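Local structure of glycosyltransferase (duf1792) (Streptococcus sanguinis, 5V4A) at residues D16-E20 / K21-V25; Q44-P48 / E49-R53. The protein binds UDP and probably transfers sugars onto a serine-rich repeat cell-wall protein, this chain being the C-terminal GT-D glycosyltransferase domain of a longer enzyme. All coordinates share one frame; numbering follows the deposited sequence.

In the fold
Both interactions are local and sit at helix ends: interaction 1 (16-25) closes helix 11-21 and leads into strand 24-27, whereas interaction 2 (44-53) opens helix 48-58 out of a loop. Their centres lie about 28 Å apart and they do not touch. Each is partly buried. In interaction 1 the buried side is aliphatic and passes into the parallel sheet beside strand 66-70, and the helix also packs on the second subunit; the terminal amides are served by backbone carbonyls. Interaction 2 uses a side-chain carboxylate on the helix amides instead, and the side chain of its buried glutamine is about 4 Å from the bound UDP, against about 10 Å for the side chain of Val25 in interaction 1.

Interaction 1 (D16-E20 / K21-V25)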
ATOM      1  N   ASP A  16      -5.763   5.504  -3.037  1.00 18.02           N
ATOM      2  CA  ASP A  16      -4.830   6.044  -4.030  1.00 17.78           C
ATOM      3  C   ASP A  16      -4.982   7.555  -4.194  1.00 16.26           C
ATOM      4  O   ASP A  16      -4.000   8.255  -4.480  1.00 22.07           O
ATOM      5  CB  ASP A  16      -5.038   5.373  -5.390  1.00 15.09           C
ATOM      6  CG  ASP A  16      -4.479   3.953  -5.457  1.00 14.14           C
ATOM      7  OD1 ASP A  16      -3.841   3.481  -4.490  1.00 14.01           O
ATOM      8  OD2 ASP A  16      -4.782   3.299  -6.462  1.00 14.22           O
ATOM      9  N   TYR A  17      -6.207   8.074  -4.062  1.00 16.58           N
ATOM     10  CA  TYR A  17      -6.404   9.521  -4.167  1.00 14.96           C
ATOM     11  C   TYR A  17      -5.700  10.252  -3.034  1.00 20.01           C
ATOM     12  O   TYR A  17      -5.026  11.266  -3.264  1.00 18.04           O
ATOM     13  CB  TYR A  17      -7.903   9.864  -4.175  1.00 14.50           C
ATOM     14  CG  TYR A  17      -8.219  11.320  -4.560  1.00 14.69           C
ATOM     15  CD1 TYR A  17      -8.354  12.299  -3.596  1.00 14.69           C
ATOM     16  CD2 TYR A  17      -8.338  11.691  -5.889  1.00 14.88           C
ATOM     17  CE1 TYR A  17      -8.653  13.619  -3.941  1.00 17.22           C
ATOM     18  CE2 TYR A  17      -8.603  13.006  -6.255  1.00 15.07           C
ATOM     19  CZ  TYR A  17      -8.762  13.962  -5.277  1.00 22.50           C
ATOM     20  OH  TYR A  17      -9.041  15.264  -5.636  1.00 29.00           O
ATOM     21  N   LEU A  18      -5.835   9.743  -1.803  1.00 15.52           N
ATOM     22  CA  LEU A  18      -5.185  10.369  -0.655  1.00 14.24           C
ATOM     23  C   LEU A  18      -3.670  10.294  -0.768  1.00 21.19           C
ATOM     24  O   LEU A  18      -2.971  11.231  -0.369  1.00 19.29           O
ATOM     25  CB  LEU A  18      -5.667   9.713   0.645  1.00 14.11           C
ATOM     26  CG  LEU A  18      -7.153   9.852   0.998  1.00 20.90           C
ATOM     27  CD1 LEU A  18      -7.515   9.097   2.284  1.00 17.99           C
ATOM     28  CD2 LEU A  18      -7.572  11.330   1.113  1.00 24.19           C
ATOM     29  N   LEU A  19      -3.143   9.165  -1.261  1.00 14.19           N
ATOM     30  CA  LEU A  19      -1.700   9.036  -1.457  1.00 18.89           C
ATOM     31  C   LEU A  19      -1.199   9.962  -2.555  1.00 14.43           C
ATOM     32  O   LEU A  19      -0.130  10.564  -2.420  1.00 15.68           O
ATOM     33  CB  LEU A  19      -1.338   7.593  -1.794  1.00 14.14           C
ATOM     34  CG  LEU A  19      -1.481   6.647  -0.597  1.00 13.98           C
ATOM     35  CD1 LEU A  19      -1.533   5.190  -1.028  1.00 15.06           C
ATOM     36  CD2 LEU A  19      -0.331   6.877   0.358  1.00 14.01           C
ATOM     37  N   GLU A  20      -1.950  10.057  -3.654  1.00 14.50           N
ATOM     38  CA  GLU A  20      -1.569  10.908  -4.778  1.00 14.72           C
ATOM     39  C   GLU A  20      -1.644  12.386  -4.420  1.00 14.84           C
ATOM     40  O   GLU A  20      -0.713  13.152  -4.702  1.00 16.24           O
ATOM     41  CB  GLU A  20      -2.477  10.624  -5.969  1.00 15.99           C
ATOM     42  CG  GLU A  20      -2.060  11.338  -7.244  1.00 18.33           C
ATOM     43  CD  GLU A  20      -0.890  10.662  -7.923  1.00 34.61           C
ATOM     44  OE1 GLU A  20       0.089  11.363  -8.268  1.00 41.20           O
ATOM     45  OE2 GLU A  20      -0.958   9.430  -8.115  1.00 30.35           O
ATOM     46  N   LYS A  21      -2.761  12.816  -3.832  1.00 15.82           N
ATOM     47  CA  LYS A  21      -3.025  14.239  -3.664  1.00 15.98           C
ATOM     48  C   LYS A  21      -2.664  14.765  -2.285  1.00 24.24           C
ATOM     49  O   LYS A  21      -2.490  15.978  -2.129  1.00 22.87           O
ATOM     50  CB  LYS A  21      -4.506  14.534  -3.935  1.00 18.99           C
ATOM     51  CG  LYS A  21      -4.965  14.169  -5.329  1.00 22.98           C
ATOM     52  CD  LYS A  21      -4.044  14.761  -6.375  1.00 29.78           C
ATOM     53  CE  LYS A  21      -4.736  14.896  -7.716  1.00 42.64           C
ATOM     54  NZ  LYS A  21      -5.568  16.133  -7.788  1.00 53.14           N
ATOM     55  N   GLY A  22      -2.529  13.894  -1.292  1.00 20.31           N
ATOM     56  CA  GLY A  22      -2.299  14.354   0.052  1.00 14.71           C
ATOM     57  C   GLY A  22      -3.495  15.032   0.677  1.00 15.40           C
ATOM     58  O   GLY A  22      -3.344  15.756   1.661  1.00 14.90           O
ATOM     59  N   ALA A  23      -4.689  14.769   0.162  1.00 14.68           N
ATOM     60  CA  ALA A  23      -5.894  15.429   0.643  1.00 23.98           C
ATOM     61  C   ALA A  23      -6.255  14.975   2.048  1.00 16.02           C
ATOM     62  O   ALA A  23      -5.887  13.884   2.494  1.00 16.78           O
ATOM     63  CB  ALA A  23      -7.069  15.145  -0.293  1.00 28.19           C
ATOM     64  N   SER A  24      -6.971  15.846   2.754  1.00 17.70           N
ATOM     65  CA  SER A  24      -7.685  15.443   3.952  1.00 14.63           C
ATOM     66  C   SER A  24      -8.893  14.598   3.557  1.00 14.56           C
ATOM     67  O   SER A  24      -9.318  14.593   2.402  1.00 15.66           O
ATOM     68  CB  SER A  24      -8.136  16.678   4.731  1.00 14.78           C
ATOM     69  OG  SER A  24      -7.036  17.337   5.323  1.00 14.87           O
ATOM     70  N   VAL A  25      -9.509  13.922   4.533  1.00 14.50           N
ATOM     71  CA  VAL A  25     -10.666  13.096   4.204  1.00 14.46           C
ATOM     72  C   VAL A  25     -11.708  13.172   5.308  1.00 14.52           C
ATOM     73  O   VAL A  25     -11.366  13.196   6.493  1.00 14.52           O
ATOM     74  CB  VAL A  25     -10.265  11.629   3.948  1.00 16.06           C
ATOM     75  CG1 VAL A  25      -9.690  10.998   5.202  1.00 14.23           C
ATOM     76  CG2 VAL A  25     -11.469  10.848   3.471  1.00 14.31           C
TER
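Lys21 lays the start of its side chain over one face of the Tyr17 ring, with CG 3.9 Å from the ring centroid and only 13° off the normal, a CH-pi contact one helical turn apart. Tyr17 reaches this place because its CG stands anti to the backbone N (chi1 -168°); Trp108 also meets the ring, edge-to-face, and Ala23 CB lies 4.3 Å from Tyr17 CE1. The aliphatic part of a lysine suits such a ring, since its methylenes can lie on the aromatic face while the ammonium group stays near the surface. At the same helix end the last amides find their acceptors: Glu20 N donates to Asp16 O, Lys21 N to Tyr17 O at 2.8 Å, and Gly22 N to Leu18 O at 2.9 Å, the last more bent (135°). Gly22 then leaves the helix with positive phi, a conformation easiest for a residue without a side chain, and the chain swings through Ala23 into strand 24-27 of this GT-D domain. That strand runs between 66-70 and 218-220, with backbone bonds from Ser24 to Arg65 and Met67 and from Val25 to Ala218 and Asp220. Ala23 O accepts from Arg217, and Ser24 OG bonds with Ala218 N, so these two atoms are satisfied from the region of strand 218-220 in the same chain. Leu18 folds back over the same turn: its CD2 lies 3.9 Å from Val25 CB and 4.1 Å from Ala23 CB. The Leu18 and Val25 side chains cross at about a right angle and fill the space between helix and strand 66-70, both touching Met67 and Ile114. On another side of the helix, the carboxylate of Asp16 pairs with Lys133, and Leu19 packs on Val128 of the second subunit.

Interaction 2 (Q44-P48 / E49-R53); sequences QDFDP and ELSAR
Asp47 turns its carboxylate back onto the start of helix 48-58, where OD1 takes Leu50 N at 3.0 Å in a good bond (160°) and Glu49 N at 2.7 Å in a weak, bent one (121°). With CG anti to the backbone N (chi1 176°), the side chain swings round to these amides, which have no carbonyl of a preceding turn to serve them. Asp47 is thus the N-cap, and Pro48, whose nitrogen has no hydrogen to offer, suits the first turn. The ordinary helical bonds follow at once, Ser51 N to Asp47 O and Ala52 N to Pro48 O. In this GT-D domain the tight side is inward, where Gln44 CG meets Leu50 CD2 at 3.6 Å, both residues lean on Leu35 of helix 30-36, and buried Ser51 bonds through OG with Leu35 O. Gln44 NE2 donates to Asp45 O at 2.9 Å, in the amide plane, and OE1 takes a weak bond from Tyr177 N, which together would fix the amide's rotation beside Tyr43, a UDP-binding residue. The outer side is looser: the exposed Phe46 ring rests obliquely against Ser51 OG, with Pro48 N over one face, and the exposed Glu49 keeps OE1 4.3 Å from Asp47 OD1.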
ATOM      1  N   GLN A  44     -23.627   9.493  20.122  1.00 19.26           N
ATOM      2  CA  GLN A  44     -23.816  10.930  19.902  1.00 15.01           C
ATOM      3  C   GLN A  44     -25.298  11.267  19.928  1.00 14.40           C
ATOM      4  O   GLN A  44     -26.041  10.837  19.044  1.00 14.83           O
ATOM      5  CB  GLN A  44     -23.182  11.374  18.587  1.00 14.47           C
ATOM      6  CG  GLN A  44     -23.379  12.871  18.342  1.00 16.85           C
ATOM      7  CD  GLN A  44     -22.798  13.735  19.456  1.00 15.52           C
ATOM      8  OE1 GLN A  44     -21.584  13.769  19.656  1.00 15.04           O
ATOM      9  NE2 GLN A  44     -23.672  14.449  20.183  1.00 20.63           N
ATOM     10  N   ASP A  45     -25.722  12.033  20.945  1.00 16.09           N
ATOM     11  CA  ASP A  45     -27.091  12.527  21.004  1.00 16.07           C
ATOM     12  C   ASP A  45     -27.360  13.558  19.909  1.00 20.25           C
ATOM     13  O   ASP A  45     -26.468  14.299  19.479  1.00 21.29           O
ATOM     14  CB  ASP A  45     -27.400  13.199  22.352  1.00 21.23           C
ATOM     15  CG  ASP A  45     -27.255  12.264  23.546  1.00 37.97           C
ATOM     16  OD1 ASP A  45     -27.118  11.033  23.357  1.00 40.96           O
ATOM     17  OD2 ASP A  45     -27.309  12.777  24.687  1.00 40.02           O
ATOM     18  N   PHE A  46     -28.621  13.633  19.494  1.00 19.68           N
ATOM     19  CA  PHE A  46     -29.017  14.643  18.529  1.00 26.48           C
ATOM     20  C   PHE A  46     -28.695  16.033  19.057  1.00 24.00           C
ATOM     21  O   PHE A  46     -28.977  16.358  20.218  1.00 24.13           O
ATOM     22  CB  PHE A  46     -30.513  14.538  18.213  1.00 22.18           C
ATOM     23  CG  PHE A  46     -31.039  15.705  17.419  1.00 21.03           C
ATOM     24  CD1 PHE A  46     -31.761  16.707  18.041  1.00 21.08           C
ATOM     25  CD2 PHE A  46     -30.802  15.807  16.050  1.00 24.32           C
ATOM     26  CE1 PHE A  46     -32.246  17.798  17.311  1.00 26.83           C
ATOM     27  CE2 PHE A  46     -31.273  16.894  15.313  1.00 20.83           C
ATOM     28  CZ  PHE A  46     -32.005  17.884  15.948  1.00 21.72           C
ATOM     29  N   ASP A  47     -28.108  16.847  18.190  1.00 18.24           N
ATOM     30  CA  ASP A  47     -27.811  18.254  18.406  1.00 28.10           C
ATOM     31  C   ASP A  47     -28.128  18.939  17.085  1.00 24.72           C
ATOM     32  O   ASP A  47     -27.636  18.501  16.040  1.00 24.14           O
ATOM     33  CB  ASP A  47     -26.351  18.473  18.811  1.00 31.95           C
ATOM     34  CG  ASP A  47     -25.988  19.947  18.951  1.00 34.59           C
ATOM     35  OD1 ASP A  47     -26.010  20.678  17.937  1.00 39.12           O
ATOM     36  OD2 ASP A  47     -25.644  20.370  20.074  1.00 35.03           O
ATOM     37  N   PRO A  48     -28.991  19.956  17.075  1.00 22.70           N
ATOM     38  CA  PRO A  48     -29.399  20.543  15.793  1.00 20.81           C
ATOM     39  C   PRO A  48     -28.251  21.219  15.060  1.00 24.60           C
ATOM     40  O   PRO A  48     -28.248  21.252  13.822  1.00 23.15           O
ATOM     41  CB  PRO A  48     -30.488  21.550  16.198  1.00 22.13           C
ATOM     42  CG  PRO A  48     -30.134  21.904  17.603  1.00 22.12           C
ATOM     43  CD  PRO A  48     -29.616  20.636  18.218  1.00 23.02           C
ATOM     44  N   GLU A  49     -27.293  21.803  15.784  1.00 20.00           N
ATOM     45  CA  GLU A  49     -26.166  22.438  15.113  1.00 19.63           C
ATOM     46  C   GLU A  49     -25.276  21.402  14.429  1.00 18.53           C
ATOM     47  O   GLU A  49     -24.835  21.619  13.297  1.00 18.43           O
ATOM     48  CB  GLU A  49     -25.376  23.287  16.105  1.00 26.06           C
ATOM     49  CG  GLU A  49     -26.062  24.618  16.404  1.00 43.31           C
ATOM     50  CD  GLU A  49     -25.378  25.414  17.495  1.00 57.23           C
ATOM     51  OE1 GLU A  49     -24.976  24.815  18.514  1.00 61.65           O
ATOM     52  OE2 GLU A  49     -25.244  26.645  17.331  1.00 64.43           O
ATOM     53  N   LEU A  50     -25.019  20.275  15.099  1.00 18.90           N
ATOM     54  CA  LEU A  50     -24.257  19.179  14.507  1.00 16.80           C
ATOM     55  C   LEU A  50     -24.929  18.643  13.245  1.00 17.04           C
ATOM     56  O   LEU A  50     -24.297  18.544  12.186  1.00 16.73           O
ATOM     57  CB  LEU A  50     -24.090  18.059  15.540  1.00 25.08           C
ATOM     58  CG  LEU A  50     -23.485  16.754  15.048  1.00 15.24           C
ATOM     59  CD1 LEU A  50     -22.154  17.008  14.441  1.00 14.65           C
ATOM     60  CD2 LEU A  50     -23.355  15.739  16.185  1.00 16.14           C
ATOM     61  N   SER A  51     -26.205  18.270  13.346  1.00 17.67           N
ATOM     62  CA  SER A  51     -26.897  17.653  12.217  1.00 22.14           C
ATOM     63  C   SER A  51     -26.925  18.570  11.004  1.00 18.54           C
ATOM     64  O   SER A  51     -26.701  18.121   9.869  1.00 18.43           O
ATOM     65  CB  SER A  51     -28.320  17.274  12.622  1.00 22.86           C
ATOM     66  OG  SER A  51     -28.310  16.208  13.545  1.00 26.17           O
ATOM     67  N   ALA A  52     -27.178  19.863  11.222  1.00 19.21           N
ATOM     68  CA  ALA A  52     -27.174  20.805  10.110  1.00 22.98           C
ATOM     69  C   ALA A  52     -25.777  20.936   9.524  1.00 19.04           C
ATOM     70  O   ALA A  52     -25.610  21.093   8.304  1.00 19.22           O
ATOM     71  CB  ALA A  52     -27.703  22.166  10.566  1.00 21.07           C
ATOM     72  N   ARG A  53     -24.761  20.885  10.387  1.00 20.56           N
ATOM     73  CA  ARG A  53     -23.384  20.945   9.915  1.00 22.50           C
ATOM     74  C   ARG A  53     -23.003  19.686   9.142  1.00 16.96           C
ATOM     75  O   ARG A  53     -22.253  19.762   8.162  1.00 19.34           O
ATOM     76  CB  ARG A  53     -22.433  21.154  11.086  1.00 21.31           C
ATOM     77  CG  ARG A  53     -21.005  21.441  10.665  1.00 31.99           C
ATOM     78  CD  ARG A  53     -20.845  22.788   9.981  1.00 33.39           C
ATOM     79  NE  ARG A  53     -19.436  23.170   9.883  1.00 33.37           N
ATOM     80  CZ  ARG A  53     -18.985  24.195   9.163  1.00 45.72           C
ATOM     81  NH1 ARG A  53     -19.831  24.952   8.473  1.00 50.60           N
ATOM     82  NH2 ARG A  53     -17.688  24.473   9.137  1.00 43.42           N
TER